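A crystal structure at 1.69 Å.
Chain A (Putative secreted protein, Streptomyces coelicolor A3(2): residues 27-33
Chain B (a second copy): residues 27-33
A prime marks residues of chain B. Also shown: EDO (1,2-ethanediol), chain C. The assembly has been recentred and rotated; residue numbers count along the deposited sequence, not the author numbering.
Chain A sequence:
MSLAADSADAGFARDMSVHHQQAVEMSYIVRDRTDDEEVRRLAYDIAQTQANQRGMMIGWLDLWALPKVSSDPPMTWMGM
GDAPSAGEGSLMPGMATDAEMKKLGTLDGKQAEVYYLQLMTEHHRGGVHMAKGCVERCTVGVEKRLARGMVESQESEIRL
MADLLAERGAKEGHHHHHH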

# COMPACT_ATOMS: atom_id res chain seq x y z
N SER A 27 -3.64 1.10 -10.99
CA SER A 27 -2.90 2.35 -10.77
C SER A 27 -1.43 2.25 -11.15
O SER A 27 -0.89 3.17 -11.79
N TYR A 28 -0.79 1.13 -10.80
CA TYR A 28 0.58 0.87 -11.23
C TYR A 28 0.68 0.83 -12.76
O TYR A 28 1.61 1.38 -13.33
N ILE A 29 -0.29 0.18 -13.40
CA ILE A 29 -0.27 0.01 -14.85
C ILE A 29 -0.42 1.37 -15.55
O ILE A 29 0.41 1.72 -16.41
N VAL A 30 -1.45 2.13 -15.19
CA VAL A 30 -1.68 3.41 -15.87
C VAL A 30 -0.50 4.38 -15.71
O VAL A 30 -0.18 5.12 -16.63
N ARG A 31 0.16 4.36 -14.55
CA ARG A 31 1.24 5.30 -14.31
C ARG A 31 2.43 5.03 -15.23
O ARG A 31 3.20 5.95 -15.55
N ASP A 32 2.53 3.80 -15.72
CA ASP A 32 3.59 3.42 -16.64
C ASP A 32 3.22 3.67 -18.12
O ASP A 32 4.08 3.53 -19.01
N ARG A 33 1.97 4.04 -18.37
CA ARG A 33 1.46 4.15 -19.75
C ARG A 33 1.22 5.58 -20.22
O ARG A 33 0.94 5.82 -21.41
N SER B 27 10.44 4.33 -3.08
CA SER B 27 10.18 3.36 -4.15
C SER B 27 9.43 3.99 -5.33
O SER B 27 9.77 3.74 -6.49
N TYR B 28 8.45 4.84 -5.04
CA TYR B 28 7.77 5.63 -6.07
C TYR B 28 8.77 6.52 -6.82
O TYR B 28 8.73 6.62 -8.04
N ILE B 29 9.67 7.16 -6.07
CA ILE B 29 10.65 8.05 -6.70
C ILE B 29 11.54 7.29 -7.67
O ILE B 29 11.65 7.69 -8.84
N VAL B 30 12.17 6.20 -7.22
CA VAL B 30 13.11 5.48 -8.09
C VAL B 30 12.42 4.94 -9.34
O VAL B 30 13.02 4.92 -10.40
N ARG B 31 11.16 4.51 -9.20
CA ARG B 31 10.45 3.95 -10.35
C ARG B 31 10.24 5.01 -11.43
O ARG B 31 10.14 4.66 -12.62
N ASP B 32 10.20 6.29 -11.01
CA ASP B 32 10.10 7.45 -11.93
C ASP B 32 11.43 7.84 -12.56
O ASP B 32 11.45 8.60 -13.55
N ARG B 33 12.54 7.38 -11.98
CA ARG B 33 13.86 7.90 -12.36
C ARG B 33 14.71 6.96 -13.23
O ARG B 33 15.71 7.38 -13.81

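Two copies of the same segment face each other across a gap too wide for the backbones to meet: the helix axes approach no closer than 12.9 Å and their N-to-C directions differ by 32°. Like residues lie opposite each other, with CA atoms 10.0 Å apart for Tyr28 and Tyr28′ and 9.0 Å apart for Asp32 and Asp32′. Long side chains must therefore make the contact, and the 324 Å² buried in total comes mostly from Tyr28 and Arg31 of both chains.

Tyr28 contributes 77 Å² and Tyr28′ 73 Å². The CA-to-CB bond of each points sideways, but the ring end swings nearer the partner. Both have chi1 at -91°, between the standard wells, and chi2 close to 95°. The two rings lie near parallel, with planes at 23°, yet they are slid apart: their centroids are 5.8 Å distant and overlap is slight. The closest ring carbons, Tyr28 CZ and Tyr28′ CZ, are 4.2 Å apart. Tyr28 OH and Tyr28′ OH, at 3.7 Å, do not bond to each other. A 1,2-ethanediol, probably from the crystallisation liquor, joins them instead: its O1 hydrogen-bonds Tyr28 OH at 2.6 Å and its O2 hydrogen-bonds Tyr28′ OH at 2.7 Å.

Arg31 and Arg31′ do point toward the opposite stretch, covering 62 and 68 Å². Both adopt m, t, p for chi1 to chi3, with chi4 near 86°, which carries NH2 to the edge of the partner's tyrosine ring: Arg31 NH2 is 3.7 Å from Tyr28′ CD2, and Arg31′ NH2 is 3.6 Å from Tyr28 CD2. The same nitrogens meet the aspartates, whose m rotamers bring their carboxylates nearer from sideways CA-to-CB bonds. Asp32 OD2 forms a salt bridge with Arg31′ NH2 at 3.5 Å. Its counterpart, Arg31 NH2 to Asp32′ OD1, is long at 3.8 Å; that oxygen lies well out of the guanidinium plane, so the attraction is one of charge alone.

No direct hydrogen bond crosses between the stretches, but two waters supply indirect ones. Water 1 accepts from Arg31′ NH2 at 3.0 Å and donates to Tyr28 O at 2.7 Å and, weakly, to Asp32 OD1 at 2.9 Å. Water 2 repeats the pattern, accepting from Arg31 NH2 at 3.0 Å while donating to Tyr28′ O at 2.8 Å and, weakly, to Asp32′ OD1 at 3.2 Å. Each arginine is thus tied through solvent to the partner's backbone as well as its carboxylate.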

# COMPACT_ATOMS: atom_id res chain seq x y z
CB SER A 27 -3.09 2.83 -9.32
OG SER A 27 -4.49 3.08 -9.11
CB TYR A 28 1.12 -0.44 -10.65
CG TYR A 28 1.82 -0.20 -9.33
CD1 TYR A 28 1.13 -0.35 -8.11
CD2 TYR A 28 3.15 0.23 -9.30
CE1 TYR A 28 1.78 -0.10 -6.89
CE2 TYR A 28 3.81 0.48 -8.06
CZ TYR A 28 3.12 0.33 -6.88
OH TYR A 28 3.75 0.57 -5.68
CB ILE A 29 -1.34 -1.00 -15.35
CG1 ILE A 29 -1.06 -2.42 -14.81
CG2 ILE A 29 -1.37 -1.02 -16.88
CD1 ILE A 29 -2.28 -3.36 -14.98
CB VAL A 30 -3.03 4.07 -15.50
CG1 VAL A 30 -2.96 4.78 -14.15
CG2 VAL A 30 -3.46 5.06 -16.62
CB ARG A 31 1.64 5.34 -12.83
CG ARG A 31 0.62 6.11 -11.97
CD ARG A 31 0.96 5.98 -10.47
NE ARG A 31 2.37 6.28 -10.18
CZ ARG A 31 2.88 7.49 -9.98
NH1 ARG A 31 2.10 8.56 -10.06
NH2 ARG A 31 4.17 7.64 -9.72
CB ASP A 32 4.02 1.97 -16.43
CG ASP A 32 5.04 1.81 -15.30
OD1 ASP A 32 5.39 2.79 -14.62
OD2 ASP A 32 5.49 0.67 -15.09
CB ARG A 33 0.14 3.37 -19.91
CG ARG A 33 0.15 1.86 -19.62
CD ARG A 33 1.32 1.13 -20.26
NE ARG A 33 1.31 1.19 -21.72
CZ ARG A 33 2.23 0.64 -22.50
NH1 ARG A 33 3.24 -0.04 -21.98
NH2 ARG A 33 2.14 0.76 -23.82
CB SER B 27 9.47 2.14 -3.56
OG SER B 27 10.34 1.51 -2.63
CB TYR B 28 6.64 6.46 -5.47
CG TYR B 28 5.31 5.72 -5.47
CD1 TYR B 28 4.87 5.04 -4.34
CD2 TYR B 28 4.52 5.67 -6.62
CE1 TYR B 28 3.63 4.35 -4.34
CE2 TYR B 28 3.29 4.99 -6.65
CZ TYR B 28 2.86 4.32 -5.50
OH TYR B 28 1.65 3.63 -5.52
CB ILE B 29 11.49 8.81 -5.66
CG1 ILE B 29 10.63 9.81 -4.88
CG2 ILE B 29 12.66 9.57 -6.34
CD1 ILE B 29 11.28 10.23 -3.58
CB VAL B 30 13.93 4.37 -7.36
CG1 VAL B 30 13.09 3.11 -7.07
CG2 VAL B 30 15.22 4.02 -8.18
CB ARG B 31 9.13 3.30 -9.92
CG ARG B 31 9.40 1.91 -9.33
CD ARG B 31 8.14 1.20 -8.82
NE ARG B 31 7.09 1.12 -9.83
CZ ARG B 31 6.96 0.16 -10.76
NH1 ARG B 31 7.81 -0.87 -10.84
NH2 ARG B 31 5.94 0.23 -11.61
CB ASP B 32 9.56 8.69 -11.20
CG ASP B 32 8.05 8.69 -11.07
OD1 ASP B 32 7.36 7.94 -11.81
OD2 ASP B 32 7.55 9.46 -10.21
CB ARG B 33 14.67 8.31 -11.12
CG ARG B 33 14.01 9.35 -10.20
CD ARG B 33 13.56 10.59 -10.93
NE ARG B 33 14.66 11.28 -11.62
CZ ARG B 33 14.50 12.40 -12.33
NH1 ARG B 33 13.29 12.93 -12.42
NH2 ARG B 33 15.52 12.99 -12.92
C1 EDO C . 2.18 0.90 -2.46
O1 EDO C . 2.24 0.12 -3.64
C2 EDO C . 0.82 1.60 -2.43
O2 EDO C . 0.94 2.86 -3.08
O HOH W 1 3.90 2.35 -12.18
O HOH W 2 6.53 5.83 -9.56